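Side-chain contacts in filamentation induced by cAMP protein Fic (Desulfovibrio alaskensis, PDB 4RGL), which belongs to the Fic/DOC family and joins a largely helical Fic domain to a small C-terminal domain of the helix-turn-helix class: residues R274-G279 and N284-A289; L290-R295 and N300-P305. All blocks are in the same frame, centred on the assembly; numbering follows the deposited sequence.

Contact 1: residues R274-G279 and N284-A289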
ATOM      1  N   ARG A 274      -9.494 -18.268  23.506  1.00107.63           N
ATOM      2  CA  ARG A 274     -10.850 -17.851  23.128  1.00106.99           C
ATOM      3  C   ARG A 274     -11.903 -18.460  24.076  1.00111.73           C
ATOM      4  O   ARG A 274     -12.943 -17.839  24.322  1.00111.42           O
ATOM      5  CB  ARG A 274     -11.158 -18.244  21.670  1.00106.09           C
ATOM      6  CG  ARG A 274     -10.374 -17.439  20.632  1.00114.38           C
ATOM      7  CD  ARG A 274     -10.868 -17.706  19.212  1.00123.68           C
ATOM      8  NE  ARG A 274     -10.614 -19.087  18.791  1.00133.10           N
ATOM      9  CZ  ARG A 274      -9.532 -19.468  18.118  1.00147.21           C
ATOM     10  NH1 ARG A 274      -8.610 -18.576  17.769  1.00134.56           N
ATOM     11  NH2 ARG A 274      -9.369 -20.739  17.777  1.00132.80           N
ATOM     12  N   ALA A 275     -11.625 -19.676  24.617  1.00108.72           N
ATOM     13  CA  ALA A 275     -12.547 -20.362  25.531  1.00109.40           C
ATOM     14  C   ALA A 275     -12.624 -19.650  26.895  1.00112.64           C
ATOM     15  O   ALA A 275     -13.704 -19.577  27.483  1.00113.36           O
ATOM     16  CB  ALA A 275     -12.116 -21.806  25.721  1.00110.76           C
ATOM     17  N   ILE A 276     -11.475 -19.113  27.393  1.00107.93           N
ATOM     18  CA  ILE A 276     -11.434 -18.383  28.677  1.00108.42           C
ATOM     19  C   ILE A 276     -12.240 -17.064  28.567  1.00110.92           C
ATOM     20  O   ILE A 276     -13.168 -16.838  29.351  1.00111.68           O
ATOM     21  CB  ILE A 276      -9.953 -18.105  29.125  1.00111.44           C
ATOM     22  CG1 ILE A 276      -9.164 -19.432  29.367  1.00112.19           C
ATOM     23  CG2 ILE A 276      -9.912 -17.187  30.380  1.00113.22           C
ATOM     24  CD1 ILE A 276      -9.513 -20.178  30.701  1.00122.22           C
ATOM     25  N   GLY A 277     -11.863 -16.212  27.607  1.00104.84           N
ATOM     26  CA  GLY A 277     -12.492 -14.913  27.421  1.00104.00           C
ATOM     27  C   GLY A 277     -12.223 -13.969  28.574  1.00108.41           C
ATOM     28  O   GLY A 277     -11.069 -13.763  28.958  1.00108.50           O
ATOM     29  N   GLY A 278     -13.292 -13.455  29.171  1.00105.13           N
ATOM     30  CA  GLY A 278     -13.191 -12.542  30.304  1.00106.14           C
ATOM     31  C   GLY A 278     -13.315 -13.226  31.653  1.00111.25           C
ATOM     32  O   GLY A 278     -12.719 -12.777  32.638  1.00112.29           O
ATOM     33  N   GLY A 279     -14.095 -14.309  31.696  1.00107.27           N
ATOM     34  CA  GLY A 279     -14.368 -15.042  32.933  1.00108.16           C
ATOM     35  C   GLY A 279     -13.232 -15.938  33.394  1.00109.37           C
ATOM     36  O   GLY A 279     -12.193 -16.029  32.734  1.00107.34           O
ATOM     37  N   ASN A 284     -12.336 -28.440  34.164  1.00 95.46           N
ATOM     38  CA  ASN A 284     -13.546 -29.084  33.637  1.00 95.26           C
ATOM     39  C   ASN A 284     -14.372 -28.112  32.770  1.00 98.47           C
ATOM     40  O   ASN A 284     -15.096 -28.557  31.872  1.00 97.52           O
ATOM     41  CB  ASN A 284     -14.402 -29.631  34.774  1.00 96.00           C
ATOM     42  CG  ASN A 284     -13.777 -30.807  35.487  1.00111.93           C
ATOM     43  OD1 ASN A 284     -13.549 -30.778  36.697  1.00107.79           O
ATOM     44  ND2 ASN A 284     -13.454 -31.858  34.739  1.00100.63           N
ATOM     45  N   ASP A 285     -14.271 -26.787  33.043  1.00 95.09           N
ATOM     46  CA  ASP A 285     -14.961 -25.767  32.237  1.00 93.85           C
ATOM     47  C   ASP A 285     -14.309 -25.648  30.863  1.00 95.84           C
ATOM     48  O   ASP A 285     -15.010 -25.504  29.859  1.00 94.32           O
ATOM     49  CB  ASP A 285     -14.954 -24.404  32.953  1.00 95.81           C
ATOM     50  CG  ASP A 285     -15.797 -24.360  34.219  1.00106.06           C
ATOM     51  OD1 ASP A 285     -16.801 -25.111  34.293  1.00106.97           O
ATOM     52  OD2 ASP A 285     -15.522 -23.506  35.079  1.00112.32           O
ATOM     53  N   LEU A 286     -12.963 -25.741  30.814  1.00 92.31           N
ATOM     54  CA  LEU A 286     -12.216 -25.724  29.555  1.00 90.74           C
ATOM     55  C   LEU A 286     -12.383 -27.050  28.815  1.00 94.92           C
ATOM     56  O   LEU A 286     -12.597 -27.057  27.599  1.00 93.30           O
ATOM     57  CB  LEU A 286     -10.730 -25.444  29.818  1.00 90.39           C
ATOM     58  CG  LEU A 286     -10.383 -24.006  30.177  1.00 94.78           C
ATOM     59  CD1 LEU A 286      -8.963 -23.908  30.717  1.00 95.11           C
ATOM     60  CD2 LEU A 286     -10.570 -23.082  28.975  1.00 95.63           C
HETATM   61  N   MSE A 287     -12.341 -28.177  29.563  1.00 92.79           N
HETATM   62  CA  MSE A 287     -12.534 -29.519  29.010  1.00 92.90           C
HETATM   63  C   MSE A 287     -13.866 -29.601  28.208  1.00 98.27           C
HETATM   64  O   MSE A 287     -13.874 -30.078  27.071  1.00 97.75           O
HETATM   65  CB  MSE A 287     -12.528 -30.559  30.143  1.00 96.52           C
HETATM   66  CG  MSE A 287     -12.143 -31.947  29.690  1.00103.65           C
HETATM   67 SE   MSE A 287     -10.233 -32.348  29.953  0.75111.04          SE
HETATM   68  CE  MSE A 287     -10.206 -34.029  29.111  1.00108.45           C
ATOM     69  N   GLN A 288     -14.973 -29.073  28.796  1.00 95.86           N
ATOM     70  CA  GLN A 288     -16.296 -29.068  28.157  1.00 96.01           C
ATOM     71  C   GLN A 288     -16.333 -28.126  26.935  1.00 99.75           C
ATOM     72  O   GLN A 288     -16.924 -28.475  25.909  1.00 99.40           O
ATOM     73  CB  GLN A 288     -17.383 -28.658  29.173  1.00 98.21           C
ATOM     74  CG  GLN A 288     -18.734 -28.343  28.526  1.00102.77           C
ATOM     75  CD  GLN A 288     -19.882 -29.004  29.231  1.00112.57           C
ATOM     76  OE1 GLN A 288     -19.815 -29.339  30.419  1.00105.67           O
ATOM     77  NE2 GLN A 288     -20.978 -29.174  28.522  1.00105.68           N
ATOM     78  N   ALA A 289     -15.732 -26.922  27.065  1.00 95.88           N
ATOM     79  CA  ALA A 289     -15.744 -25.909  26.004  1.00 94.40           C
ATOM     80  C   ALA A 289     -14.917 -26.351  24.780  1.00 98.36           C
ATOM     81  O   ALA A 289     -15.332 -26.120  23.644  1.00 96.99           O
ATOM     82  CB  ALA A 289     -15.212 -24.590  26.538  1.00 94.42           C
TER
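Ala275 and Ala289 mark the closest backbone approach between 274-279 and 284-289, their CA atoms lying 6.4 Å apart. The first segment is the last turn of helix 267-276 and the glycine loop after it; Gly277 leaves helical geometry with a positive phi of 67°, and the chain turns away through Gly278 and Gly279. The second segment is helical throughout, with Gln288 N bonded to Asn284 O and Ala289 N to Asp285 O. The short side chains of the two alanines are consistent with this close approach, each pointing its methyl at the other helix; Ala275 CB meets Ala289 CB at 4.2 Å. No hydrogen bond crosses the interface, which is wholly apolar.

Leu286 carries most of the remaining contact. Its CG is anti to the carbonyl carbon (chi1 -74°), and from there the CD2 branch reaches between two residues of the first helix, touching Ala275 CB at 3.8 Å and Ile276 CD1 at 3.5 Å. Its other branch, CD1, also meets Ile276 CD1. The Ile276 and Leu286 side chains lie at a slant to each other, and both are buried. Leu281 touches the pair, Tyr327 and Leu329 of strand 326-329 lie against Ile276, and Phe298 of helix 295-308 packs on Leu286. On helix 283-290, Asp285 OD2 bonds to Ser282 N and forms a salt bridge with Arg326. This convergence of two consecutive helices with a small antiparallel sheet on a shared apolar interior is consistent with a winged helix-turn-helix domain.

Contact 2: residues L290-R295 and N300-P305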
ATOM      1  N   LEU A 290     -13.749 -26.983  25.018  1.00 96.40           N
ATOM      2  CA  LEU A 290     -12.843 -27.394  23.932  1.00 95.91           C
ATOM      3  C   LEU A 290     -13.283 -28.746  23.289  1.00 99.89           C
ATOM      4  O   LEU A 290     -12.743 -29.139  22.250  1.00 98.98           O
ATOM      5  CB  LEU A 290     -11.392 -27.505  24.456  1.00 96.08           C
ATOM      6  CG  LEU A 290     -10.765 -26.195  24.980  1.00100.57           C
ATOM      7  CD1 LEU A 290      -9.468 -26.466  25.724  1.00101.21           C
ATOM      8  CD2 LEU A 290     -10.544 -25.200  23.853  1.00101.72           C
ATOM      9  N   GLY A 291     -14.266 -29.410  23.900  1.00 97.00           N
ATOM     10  CA  GLY A 291     -14.775 -30.690  23.410  1.00 97.64           C
ATOM     11  C   GLY A 291     -13.780 -31.822  23.555  1.00101.31           C
ATOM     12  O   GLY A 291     -13.735 -32.727  22.717  1.00100.52           O
ATOM     13  N   LEU A 292     -12.971 -31.776  24.619  1.00 98.82           N
ATOM     14  CA  LEU A 292     -11.949 -32.783  24.880  1.00 99.91           C
ATOM     15  C   LEU A 292     -12.496 -33.901  25.769  1.00107.01           C
ATOM     16  O   LEU A 292     -13.496 -33.707  26.465  1.00107.30           O
ATOM     17  CB  LEU A 292     -10.721 -32.127  25.542  1.00 99.41           C
ATOM     18  CG  LEU A 292      -9.612 -31.597  24.584  1.00102.77           C
ATOM     19  CD1 LEU A 292     -10.200 -30.816  23.415  1.00101.57           C
ATOM     20  CD2 LEU A 292      -8.617 -30.752  25.327  1.00104.45           C
ATOM     21  N   SER A 293     -11.860 -35.085  25.718  1.00105.90           N
ATOM     22  CA  SER A 293     -12.271 -36.234  26.532  1.00108.26           C
ATOM     23  C   SER A 293     -11.044 -36.967  27.105  1.00113.59           C
ATOM     24  O   SER A 293     -11.195 -37.857  27.944  1.00114.98           O
ATOM     25  CB  SER A 293     -13.128 -37.196  25.712  1.00113.73           C
ATOM     26  OG  SER A 293     -12.417 -37.691  24.588  1.00125.15           O
ATOM     27  N   HIS A 294      -9.829 -36.585  26.654  1.00109.44           N
ATOM     28  CA  HIS A 294      -8.584 -37.182  27.143  1.00109.91           C
ATOM     29  C   HIS A 294      -7.807 -36.151  27.977  1.00113.36           C
ATOM     30  O   HIS A 294      -7.362 -35.127  27.442  1.00111.95           O
ATOM     31  CB  HIS A 294      -7.733 -37.701  25.966  1.00110.52           C
ATOM     32  CG  HIS A 294      -6.593 -38.579  26.384  1.00114.98           C
ATOM     33  ND1 HIS A 294      -5.298 -38.102  26.444  1.00116.17           N
ATOM     34  CD2 HIS A 294      -6.596 -39.881  26.752  1.00118.39           C
ATOM     35  CE1 HIS A 294      -4.552 -39.131  26.810  1.00116.99           C
ATOM     36  NE2 HIS A 294      -5.293 -40.215  27.033  1.00118.69           N
ATOM     37  N   ARG A 295      -7.748 -36.369  29.312  1.00110.32           N
ATOM     38  CA  ARG A 295      -7.164 -35.412  30.262  1.00109.58           C
ATOM     39  C   ARG A 295      -5.652 -35.145  29.976  1.00113.68           C
ATOM     40  O   ARG A 295      -5.263 -33.979  29.863  1.00112.04           O
ATOM     41  CB  ARG A 295      -7.357 -35.892  31.701  1.00109.91           C
ATOM     42  CG  ARG A 295      -8.784 -35.731  32.197  1.00113.48           C
ATOM     43  CD  ARG A 295      -9.023 -36.475  33.485  1.00114.97           C
ATOM     44  NE  ARG A 295      -9.002 -37.922  33.285  1.00116.52           N
ATOM     45  CZ  ARG A 295      -9.364 -38.800  34.211  1.00129.60           C
ATOM     46  NH1 ARG A 295      -9.809 -38.384  35.392  1.00114.96           N
ATOM     47  NH2 ARG A 295      -9.328 -40.100  33.952  1.00118.38           N
ATOM     48  N   ASN A 300      -1.216 -31.442  28.566  1.00113.09           N
ATOM     49  CA  ASN A 300       0.050 -31.378  27.819  1.00112.97           C
ATOM     50  C   ASN A 300      -0.039 -30.479  26.558  1.00116.13           C
ATOM     51  O   ASN A 300       0.966 -29.864  26.185  1.00115.43           O
ATOM     52  CB  ASN A 300       0.499 -32.791  27.401  1.00112.95           C
ATOM     53  CG  ASN A 300       0.741 -33.732  28.561  1.00129.55           C
ATOM     54  OD1 ASN A 300       1.117 -33.319  29.667  1.00126.48           O
ATOM     55  ND2 ASN A 300       0.592 -35.025  28.314  1.00118.39           N
ATOM     56  N   ASN A 301      -1.198 -30.486  25.849  1.00112.28           N
ATOM     57  CA  ASN A 301      -1.310 -29.790  24.555  1.00110.91           C
ATOM     58  C   ASN A 301      -2.087 -28.462  24.665  1.00114.26           C
ATOM     59  O   ASN A 301      -2.079 -27.676  23.715  1.00113.08           O
ATOM     60  CB  ASN A 301      -1.994 -30.696  23.508  1.00111.40           C
ATOM     61  CG  ASN A 301      -1.270 -32.004  23.244  1.00135.73           C
ATOM     62  OD1 ASN A 301      -0.158 -32.250  23.739  1.00130.48           O
ATOM     63  ND2 ASN A 301      -1.878 -32.863  22.434  1.00127.30           N
ATOM     64  N   TYR A 302      -2.775 -28.222  25.796  1.00111.10           N
ATOM     65  CA  TYR A 302      -3.615 -27.029  25.921  1.00109.76           C
ATOM     66  C   TYR A 302      -3.243 -26.187  27.166  1.00114.36           C
ATOM     67  O   TYR A 302      -2.836 -25.032  27.021  1.00113.05           O
ATOM     68  CB  TYR A 302      -5.112 -27.422  25.977  1.00110.56           C
ATOM     69  CG  TYR A 302      -5.652 -27.964  24.668  1.00111.11           C
ATOM     70  CD1 TYR A 302      -5.417 -29.282  24.286  1.00113.69           C
ATOM     71  CD2 TYR A 302      -6.482 -27.192  23.863  1.00110.53           C
ATOM     72  CE1 TYR A 302      -5.911 -29.786  23.082  1.00113.76           C
ATOM     73  CE2 TYR A 302      -7.007 -27.693  22.671  1.00110.83           C
ATOM     74  CZ  TYR A 302      -6.723 -28.993  22.287  1.00118.39           C
ATOM     75  OH  TYR A 302      -7.221 -29.486  21.106  1.00119.25           O
ATOM     76  N   LEU A 303      -3.425 -26.752  28.382  1.00112.51           N
ATOM     77  CA  LEU A 303      -3.289 -25.998  29.629  1.00113.21           C
ATOM     78  C   LEU A 303      -1.812 -25.601  29.913  1.00118.85           C
ATOM     79  O   LEU A 303      -1.542 -24.422  30.153  1.00117.99           O
ATOM     80  CB  LEU A 303      -3.859 -26.803  30.811  1.00114.56           C
ATOM     81  CG  LEU A 303      -4.104 -26.008  32.112  1.00119.89           C
ATOM     82  CD1 LEU A 303      -5.011 -24.804  31.864  1.00119.02           C
ATOM     83  CD2 LEU A 303      -4.706 -26.886  33.172  1.00123.92           C
ATOM     84  N   ASN A 304      -0.866 -26.588  29.908  1.00117.33           N
ATOM     85  CA  ASN A 304       0.558 -26.308  30.194  1.00118.19           C
ATOM     86  C   ASN A 304       1.202 -25.374  29.108  1.00122.53           C
ATOM     87  O   ASN A 304       1.893 -24.421  29.472  1.00122.26           O
ATOM     88  CB  ASN A 304       1.369 -27.609  30.318  1.00118.95           C
ATOM     89  CG  ASN A 304       1.090 -28.388  31.589  1.00138.65           C
ATOM     90  OD1 ASN A 304       0.708 -27.828  32.625  1.00132.06           O
ATOM     91  ND2 ASN A 304       1.375 -29.682  31.563  1.00130.30           N
ATOM     92  N   PRO A 305       0.968 -25.609  27.772  1.00119.30           N
ATOM     93  CA  PRO A 305       1.583 -24.720  26.759  1.00118.41           C
ATOM     94  C   PRO A 305       1.162 -23.252  26.936  1.00122.11           C
ATOM     95  O   PRO A 305       2.002 -22.356  26.829  1.00121.68           O
ATOM     96  CB  PRO A 305       1.067 -25.286  25.429  1.00119.22           C
ATOM     97  CG  PRO A 305       0.701 -26.685  25.727  1.00124.53           C
ATOM     98  CD  PRO A 305       0.206 -26.703  27.134  1.00120.86           C
TER
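Leu290 and Tyr302 meet because each sets its CG anti to its own carbonyl carbon (chi1 -63° and -69°), which turns each side chain toward the other segment. Leu292 turns its isobutyl group toward the same ring. The arrangement is consistent with the helix-turn-helix of the C-terminal domain, in which 290-295 would be the turn between helix 283-290 and helix 295-308; 300-305 lies within the latter, where a wider pi-type turn spans 300-303.

Contact across the segments is confined to the Tyr302 side chain and these two leucines. Leu290 CD1 approaches obliquely, 3.6 Å from Tyr302 CD2, and the two side chains run past each other in opposite directions. Leu290 also touches Ala271 of helix 267-276 and Phe298 of helix 295-308, while Gln268 and Leu272 of helix 267-276 reach Tyr302, so the ring joins the loop to the first helix of the domain as well.

At the start of helix 295-308, the His294 side chain caps a backbone N of the first turn, and its ND1 is also hydrogen-bonded to Thr297 OG1. Phe298, also in the first turns of this helix, packs on Leu292. The leucine's two branches divide their work: CD1 lies near the phenol end, 4.0 Å from Tyr302 OH, whereas CD2 makes a CH-pi contact over one face of the Tyr302 ring, 3.8 Å from the centroid and 19° off the normal.

Overall arrangement
The two contacts follow one another along the chain without overlap. Their centres are about 11 Å apart, and both lie in the small C-terminal domain, some 40 Å from the centre of the chain. Helix 283-290 connects them: it supplies the second segment of contact 1 and leads directly into the loop of contact 2. They also touch through Met287, a selenomethionine here, whose O probably accepts a hydrogen bond from Leu292 N and whose CE packs against the backbone of His294 and Arg295. Contact 1 joins helices 267-276 and 283-290, and side chains of helix 295-308 reach both. With the three-stranded antiparallel sheet, this joining of consecutive elements is consistent with a winged helix-turn-helix domain.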